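Local coordinates for protein BsaWI endonuclease (Geobacillus stearothermophilus, PDB 4ZSF) that probably cuts DNA as a restriction endonuclease of the PD-(D/E)XK nuclease family, which works with bound metal ions, at residues F91-K96 with I110-D115; V143-I148 with I162-S167. All blocks are in the same frame, centred on the assembly; numbering follows the deposited sequence.

Contact 1: F91-K96 with I110-D115; sequences FEEMIK and ILLQKD. With nucleotides of chain B.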
loop_
_atom_site.group_PDB
_atom_site.type_symbol
_atom_site.label_atom_id
_atom_site.label_comp_id
_atom_site.label_asym_id
_atom_site.label_seq_id
_atom_site.Cartn_x
_atom_site.Cartn_y
_atom_site.Cartn_z
ATOM N N PHE A 91 1.620 5.048 18.507
ATOM C CA PHE A 91 2.192 6.425 18.518
ATOM C C PHE A 91 1.069 7.492 18.596
ATOM O O PHE A 91 1.161 8.443 19.372
ATOM C CB PHE A 91 3.031 6.602 17.266
ATOM C CG PHE A 91 3.750 7.945 17.211
ATOM C CD1 PHE A 91 4.870 8.156 17.971
ATOM C CD2 PHE A 91 3.307 8.950 16.320
ATOM C CE1 PHE A 91 5.572 9.380 17.899
ATOM C CE2 PHE A 91 4.007 10.169 16.264
ATOM C CZ PHE A 91 5.102 10.367 17.071
ATOM N N GLU A 92 -0.011 7.311 17.830
ATOM C CA GLU A 92 -1.169 8.212 17.964
ATOM C C GLU A 92 -1.712 8.263 19.376
ATOM O O GLU A 92 -2.091 9.344 19.911
ATOM C CB GLU A 92 -2.286 7.754 17.017
ATOM C CG GLU A 92 -1.831 7.866 15.594
ATOM C CD GLU A 92 -2.590 6.868 14.657
ATOM O OE1 GLU A 92 -3.644 6.304 15.057
ATOM O OE2 GLU A 92 -2.078 6.644 13.541
ATOM N N GLU A 93 -1.851 7.070 19.972
ATOM C CA GLU A 93 -2.348 6.988 21.343
ATOM C C GLU A 93 -1.413 7.703 22.301
ATOM O O GLU A 93 -1.836 8.327 23.303
ATOM C CB GLU A 93 -2.521 5.482 21.727
ATOM C CG GLU A 93 -3.672 4.884 20.882
ATOM C CD GLU A 93 -3.647 3.348 20.733
ATOM O OE1 GLU A 93 -2.804 2.754 21.452
ATOM O OE2 GLU A 93 -4.439 2.757 19.869
ATOM N N MET A 94 -0.116 7.583 22.029
ATOM C CA MET A 94 0.879 8.250 22.857
ATOM C C MET A 94 0.717 9.798 22.786
ATOM O O MET A 94 0.791 10.503 23.811
ATOM C CB MET A 94 2.287 7.884 22.391
ATOM C CG MET A 94 3.323 8.509 23.296
ATOM S SD MET A 94 5.005 8.130 22.713
ATOM C CE MET A 94 5.157 9.432 21.514
ATOM N N ILE A 95 0.585 10.325 21.569
ATOM C CA ILE A 95 0.373 11.745 21.387
ATOM C C ILE A 95 -0.914 12.211 22.095
ATOM O O ILE A 95 -0.959 13.262 22.755
ATOM C CB ILE A 95 0.316 12.106 19.869
ATOM C CG1 ILE A 95 1.659 11.711 19.220
ATOM C CG2 ILE A 95 -0.042 13.609 19.688
ATOM C CD1 ILE A 95 2.907 12.431 19.904
ATOM N N LYS A 96 -1.968 11.440 21.931
ATOM C CA LYS A 96 -3.235 11.789 22.597
ATOM C C LYS A 96 -3.026 11.837 24.110
ATOM O O LYS A 96 -3.496 12.784 24.756
ATOM C CB LYS A 96 -4.318 10.765 22.254
ATOM C CG LYS A 96 -5.661 10.994 23.027
ATOM C CD LYS A 96 -6.669 9.905 22.620
ATOM C CE LYS A 96 -7.867 9.927 23.568
ATOM N NZ LYS A 96 -8.727 8.707 23.483
ATOM N N ILE A 110 -7.536 16.045 22.507
ATOM C CA ILE A 110 -7.243 15.307 21.321
ATOM C C ILE A 110 -8.089 14.047 21.323
ATOM O O ILE A 110 -8.227 13.341 22.351
ATOM C CB ILE A 110 -5.729 14.918 21.246
ATOM C CG1 ILE A 110 -4.891 16.196 21.039
ATOM C CG2 ILE A 110 -5.492 13.885 20.187
ATOM C CD1 ILE A 110 -3.371 15.939 21.229
ATOM N N LEU A 111 -8.629 13.769 20.150
ATOM C CA LEU A 111 -9.425 12.573 19.904
ATOM C C LEU A 111 -8.778 11.688 18.853
ATOM O O LEU A 111 -8.314 12.207 17.797
ATOM C CB LEU A 111 -10.808 12.955 19.368
ATOM C CG LEU A 111 -11.599 13.990 20.133
ATOM C CD1 LEU A 111 -12.842 14.272 19.276
ATOM C CD2 LEU A 111 -11.946 13.442 21.514
ATOM N N LEU A 112 -8.828 10.372 19.052
ATOM C CA LEU A 112 -8.509 9.462 17.911
ATOM C C LEU A 112 -9.588 9.560 16.863
ATOM O O LEU A 112 -10.707 9.976 17.137
ATOM C CB LEU A 112 -8.399 7.995 18.356
ATOM C CG LEU A 112 -7.410 7.796 19.505
ATOM C CD1 LEU A 112 -7.653 6.395 20.175
ATOM C CD2 LEU A 112 -5.970 7.836 18.921
ATOM N N GLN A 113 -9.265 9.226 15.624
ATOM C CA GLN A 113 -10.321 9.181 14.600
ATOM C C GLN A 113 -11.505 8.334 15.080
ATOM O O GLN A 113 -12.675 8.758 14.931
ATOM C CB GLN A 113 -9.755 8.639 13.285
ATOM C CG GLN A 113 -10.817 8.406 12.256
ATOM C CD GLN A 113 -10.246 7.761 10.993
ATOM O OE1 GLN A 113 -9.430 8.358 10.297
ATOM N NE2 GLN A 113 -10.660 6.524 10.715
ATOM N N LYS A 114 -11.264 7.156 15.685
ATOM C CA LYS A 114 -12.444 6.378 16.101
ATOM C C LYS A 114 -13.226 7.078 17.254
ATOM O O LYS A 114 -14.426 6.872 17.389
ATOM C CB LYS A 114 -12.056 4.951 16.521
ATOM C CG LYS A 114 -11.309 4.903 17.807
ATOM C CD LYS A 114 -11.300 3.485 18.357
ATOM C CE LYS A 114 -10.098 3.273 19.249
ATOM N NZ LYS A 114 -8.831 3.059 18.459
ATOM N N ASP A 115 -12.547 7.865 18.086
ATOM C CA ASP A 115 -13.242 8.663 19.127
ATOM C C ASP A 115 -14.197 9.670 18.459
ATOM O O ASP A 115 -15.366 9.808 18.822
ATOM C CB ASP A 115 -12.264 9.458 20.018
ATOM C CG ASP A 115 -11.315 8.597 20.810
ATOM O OD1 ASP A 115 -11.724 7.464 21.209
ATOM O OD2 ASP A 115 -10.179 9.078 21.088
ATOM P P DA B 13 -11.033 -1.087 17.671
ATOM O OP1 DA B 13 -10.939 0.358 17.954
ATOM O OP2 DA B 13 -10.913 -2.097 18.761
ATOM O "O5'" DA B 13 -12.419 -1.321 16.937
ATOM C "C5'" DA B 13 -12.620 -0.854 15.619
ATOM C "C4'" DA B 13 -13.725 -1.662 14.973
ATOM O "O4'" DA B 13 -13.154 -2.856 14.359
ATOM C "C3'" DA B 13 -14.814 -2.173 15.951
ATOM O "O3'" DA B 13 -16.069 -2.096 15.356
ATOM C "C2'" DA B 13 -14.443 -3.637 16.138
ATOM C "C1'" DA B 13 -13.949 -3.952 14.734
ATOM N N9 DA B 13 -13.216 -5.205 14.664
ATOM C C8 DA B 13 -12.566 -5.830 15.692
ATOM N N7 DA B 13 -12.064 -7.003 15.363
ATOM C C5 DA B 13 -12.469 -7.161 14.046
ATOM C C6 DA B 13 -12.274 -8.188 13.139
ATOM N N6 DA B 13 -11.587 -9.299 13.446
ATOM N N1 DA B 13 -12.823 -8.053 11.906
ATOM C C2 DA B 13 -13.483 -6.918 11.611
ATOM N N3 DA B 13 -13.737 -5.885 12.403
ATOM C C4 DA B 13 -13.190 -6.069 13.610
HETATM O O HOH W 1 -6.534 7.458 14.763
#

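Contact 2: V143-I148 with I162-S167; sequences VFDLYI and IQSKTS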
loop_
_atom_site.group_PDB
_atom_site.type_symbol
_atom_site.label_atom_id
_atom_site.label_comp_id
_atom_site.label_asym_id
_atom_site.label_seq_id
_atom_site.Cartn_x
_atom_site.Cartn_y
_atom_site.Cartn_z
ATOM N N VAL A 143 -8.020 9.952 6.564
ATOM C CA VAL A 143 -7.109 10.987 6.194
ATOM C C VAL A 143 -6.249 11.510 7.359
ATOM O O VAL A 143 -5.066 11.836 7.165
ATOM C CB VAL A 143 -7.962 12.153 5.602
ATOM C CG1 VAL A 143 -7.123 13.255 5.266
ATOM C CG2 VAL A 143 -8.681 11.640 4.371
ATOM N N PHE A 144 -6.893 11.724 8.511
ATOM C CA PHE A 144 -6.207 12.267 9.705
ATOM C C PHE A 144 -6.155 11.231 10.803
ATOM O O PHE A 144 -7.117 10.508 11.001
ATOM C CB PHE A 144 -6.934 13.517 10.181
ATOM C CG PHE A 144 -6.897 14.605 9.149
ATOM C CD1 PHE A 144 -5.685 15.216 8.824
ATOM C CD2 PHE A 144 -8.045 14.937 8.418
ATOM C CE1 PHE A 144 -5.644 16.210 7.763
ATOM C CE2 PHE A 144 -8.027 15.942 7.420
ATOM C CZ PHE A 144 -6.833 16.537 7.056
ATOM N N ASP A 145 -5.085 11.241 11.587
ATOM C CA ASP A 145 -4.844 10.269 12.651
ATOM C C ASP A 145 -5.539 10.724 13.940
ATOM O O ASP A 145 -6.101 9.935 14.691
ATOM C CB ASP A 145 -3.332 10.162 12.841
ATOM C CG ASP A 145 -2.655 9.655 11.565
ATOM O OD1 ASP A 145 -3.127 8.604 11.029
ATOM O OD2 ASP A 145 -1.723 10.316 11.055
ATOM N N LEU A 146 -5.541 12.033 14.148
ATOM C CA LEU A 146 -6.047 12.615 15.370
ATOM C C LEU A 146 -6.855 13.872 15.048
ATOM O O LEU A 146 -6.621 14.511 14.027
ATOM C CB LEU A 146 -4.898 13.010 16.282
ATOM C CG LEU A 146 -3.964 11.878 16.729
ATOM C CD1 LEU A 146 -2.719 12.465 17.511
ATOM C CD2 LEU A 146 -4.808 11.014 17.649
ATOM N N TYR A 147 -7.758 14.246 15.942
ATOM C CA TYR A 147 -8.497 15.503 15.825
ATOM C C TYR A 147 -8.386 16.256 17.152
ATOM O O TYR A 147 -8.130 15.631 18.207
ATOM C CB TYR A 147 -9.963 15.257 15.496
ATOM C CG TYR A 147 -10.142 14.701 14.101
ATOM C CD1 TYR A 147 -10.277 15.556 13.020
ATOM C CD2 TYR A 147 -10.087 13.324 13.875
ATOM C CE1 TYR A 147 -10.450 15.043 11.718
ATOM C CE2 TYR A 147 -10.236 12.783 12.575
ATOM C CZ TYR A 147 -10.406 13.668 11.506
ATOM O OH TYR A 147 -10.620 13.178 10.206
ATOM N N ILE A 148 -8.584 17.574 17.128
ATOM C CA ILE A 148 -8.505 18.292 18.414
ATOM C C ILE A 148 -9.748 19.150 18.564
ATOM O O ILE A 148 -10.227 19.779 17.584
ATOM C CB ILE A 148 -7.188 19.090 18.548
ATOM C CG1 ILE A 148 -7.086 19.788 19.925
ATOM C CG2 ILE A 148 -6.965 20.094 17.364
ATOM C CD1 ILE A 148 -5.617 20.339 20.226
ATOM N N ILE A 162 -5.064 16.538 12.564
ATOM C CA ILE A 162 -3.680 16.258 12.887
ATOM C C ILE A 162 -3.205 14.964 12.223
ATOM O O ILE A 162 -3.857 13.901 12.330
ATOM C CB ILE A 162 -3.516 16.084 14.433
ATOM C CG1 ILE A 162 -3.952 17.376 15.165
ATOM C CG2 ILE A 162 -2.079 15.615 14.782
ATOM C CD1 ILE A 162 -4.289 17.085 16.674
ATOM N N GLN A 163 -2.065 15.046 11.543
ATOM C CA GLN A 163 -1.399 13.847 10.979
ATOM C C GLN A 163 -0.282 13.476 11.905
ATOM O O GLN A 163 0.474 14.331 12.297
ATOM C CB GLN A 163 -0.878 14.133 9.602
ATOM C CG GLN A 163 -2.083 14.419 8.621
ATOM C CD GLN A 163 -1.627 14.904 7.247
ATOM O OE1 GLN A 163 -0.503 15.376 7.076
ATOM N NE2 GLN A 163 -2.478 14.718 6.259
ATOM N N SER A 164 -0.157 12.208 12.289
ATOM C CA SER A 164 0.885 11.917 13.278
ATOM C C SER A 164 1.651 10.717 12.817
ATOM O O SER A 164 1.143 9.619 12.999
ATOM C CB SER A 164 0.289 11.670 14.682
ATOM O OG SER A 164 -0.411 10.426 14.756
ATOM N N LYS A 165 2.856 10.953 12.258
ATOM C CA LYS A 165 3.664 9.990 11.505
ATOM C C LYS A 165 4.954 9.582 12.197
ATOM O O LYS A 165 5.648 10.435 12.767
ATOM C CB LYS A 165 4.012 10.601 10.166
ATOM C CG LYS A 165 2.760 10.958 9.328
ATOM C CD LYS A 165 1.668 9.854 9.417
ATOM C CE LYS A 165 0.349 10.323 8.756
ATOM N NZ LYS A 165 -0.755 9.327 8.893
ATOM N N THR A 166 5.308 8.292 12.138
ATOM C CA THR A 166 6.455 7.821 12.870
ATOM C C THR A 166 7.645 7.854 11.932
ATOM O O THR A 166 8.782 7.679 12.343
ATOM C CB THR A 166 6.254 6.377 13.394
ATOM O OG1 THR A 166 5.731 5.597 12.325
ATOM C CG2 THR A 166 5.235 6.356 14.505
ATOM N N SER A 167 7.351 8.013 10.650
ATOM C CA SER A 167 8.374 8.316 9.686
ATOM C C SER A 167 7.866 9.530 8.897
ATOM O O SER A 167 6.777 9.494 8.320
ATOM C CB SER A 167 8.643 7.127 8.768
ATOM O OG SER A 167 7.501 6.893 7.961
#

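Contact 1: F91-K96 with I110-D115
Glu92 and Leu112 meet through carbon atoms: CB of Glu92 lies 4.1 Å from CD2 of Leu112, while its carboxylate reaches a water. Glu92 OE1 is 3.1 Å from that water oxygen, which is weakly bonded to the backbone N of Gln113. The next residue, Glu93, adds its CG to the same methyl of Leu112. An amphipathic residue suits this place, for the carboxylate of Glu93 leaves the contact to form salt bridges with Lys30 and Arg34 of the second subunit. Ile95 supplies its carbonyl oxygen, which has CD1 of Ile110 against it at 3.9 Å.

Lys96 contributes more than any other residue. Its CG is anti to the backbone N (chi1 175°) and the rest of the chain is extended, long enough to cross the strand end. CG passes 3.5 Å from the carbonyl O of Ile110, and CD packs 3.8 Å from CG of Leu112, the two side chains crossing at about a right angle. Beyond them Lys96 and Asp115 meet tip to tip in a salt bridge, NZ to OD2 2.8 Å, on the syn side but 26° out of the carboxylate plane; NZ also bonds a bound succinate, probably from the crystallisation liquor. The same OD2 accepts the amide N of Leu112 at 2.8 Å from the opposite face. Leu112 is the N-cap of the following helix and Asp115 its third residue: one half of a capping box, whose other half leucine has no side-chain acceptor to supply. Lys114 lies beside OP1 of DA13 of chain B, its NZ 3.5 Å away.

Segment 91-96 of helix 70-103 runs nearly antiparallel (158°) to 110-112, part of the strand outermost in this chain's sheet. Ile95, Ile110 and Leu112 also rest on Leu146 of the adjoining strand 146-152.

Contact 2: V143-I148 with I162-S167
Asp145, just before strand 146-152, and Lys165, at the end of strand 155-165, cross their side chains at about a right angle, the two strands forming an antiparallel beta hairpin. Their charged ends form a salt bridge, Lys165 NZ to Asp145 OD2 2.6 Å. The Asp and the Lys are placed as in the PD-(D/E)XK motif of this nuclease family, with Gln163 where that motif commonly has an acidic residue. Lys165 is bent at chi2 (-41°), which turns CD back toward the aspartate. OD2 uses its syn lone pair for NZ and its anti lone pair for the amide N of Ser164, 2.7 Å away and nearly straight at 172°. A short carboxylate suits this place, since one oxygen serves a side chain and a backbone at once. An alanine here would probably leave Lys165 NZ without its charged mate and the Ser164 amide without its acceptor, and the lysine end would be likely to turn more freely.

Next to this approach the backbone forms a classic beta bulge: Asp145 and Leu146 both face Ile162, whose O accepts Asp145 N at 3.0 Å and Leu146 N at 3.1 Å. Ile162 N returns a bond to Leu146 O.

Phe144 brings its ring edge to Gln163, with CD1 of Phe144 3.7 Å from CG of Gln163 and the ring and amide planes 32° apart. The glutamine amide is then held by Trp220 and by the backbone O of Asp175, which suits a polar group in a buried place. On the face that carries Leu146 and Ile162, branched and apolar residues pack together: Leu146 CB sits 3.8 Å from Ile162 CB, and further along the hairpin Ile162 CD1 lies 4.0 Å from CB of Ile148.

How the contacts relate
Contact 2 is the more buried of the two and joins strands within the sheet, whereas contact 1 is partly buried and fastens helix 70-103 to the sheet's outermost strand. They share no element but belong to one sheet, in which strands 108-112 and 146-152 are neighbours: Leu111 N probably bonds to Tyr147 O, 2.7 Å away. Both reach the second subunit and the DNA, contact 1 through Glu93 and Lys114, contact 2 only through the end of 162-167. Each has one lysine–aspartate salt bridge whose carboxylate oxygen also takes a backbone amide, at a helix start or beside a bulge. Glu92 links them directly, its CG packing on Ser164 OG and its OE2 close to Asp145 OD1, two like charges.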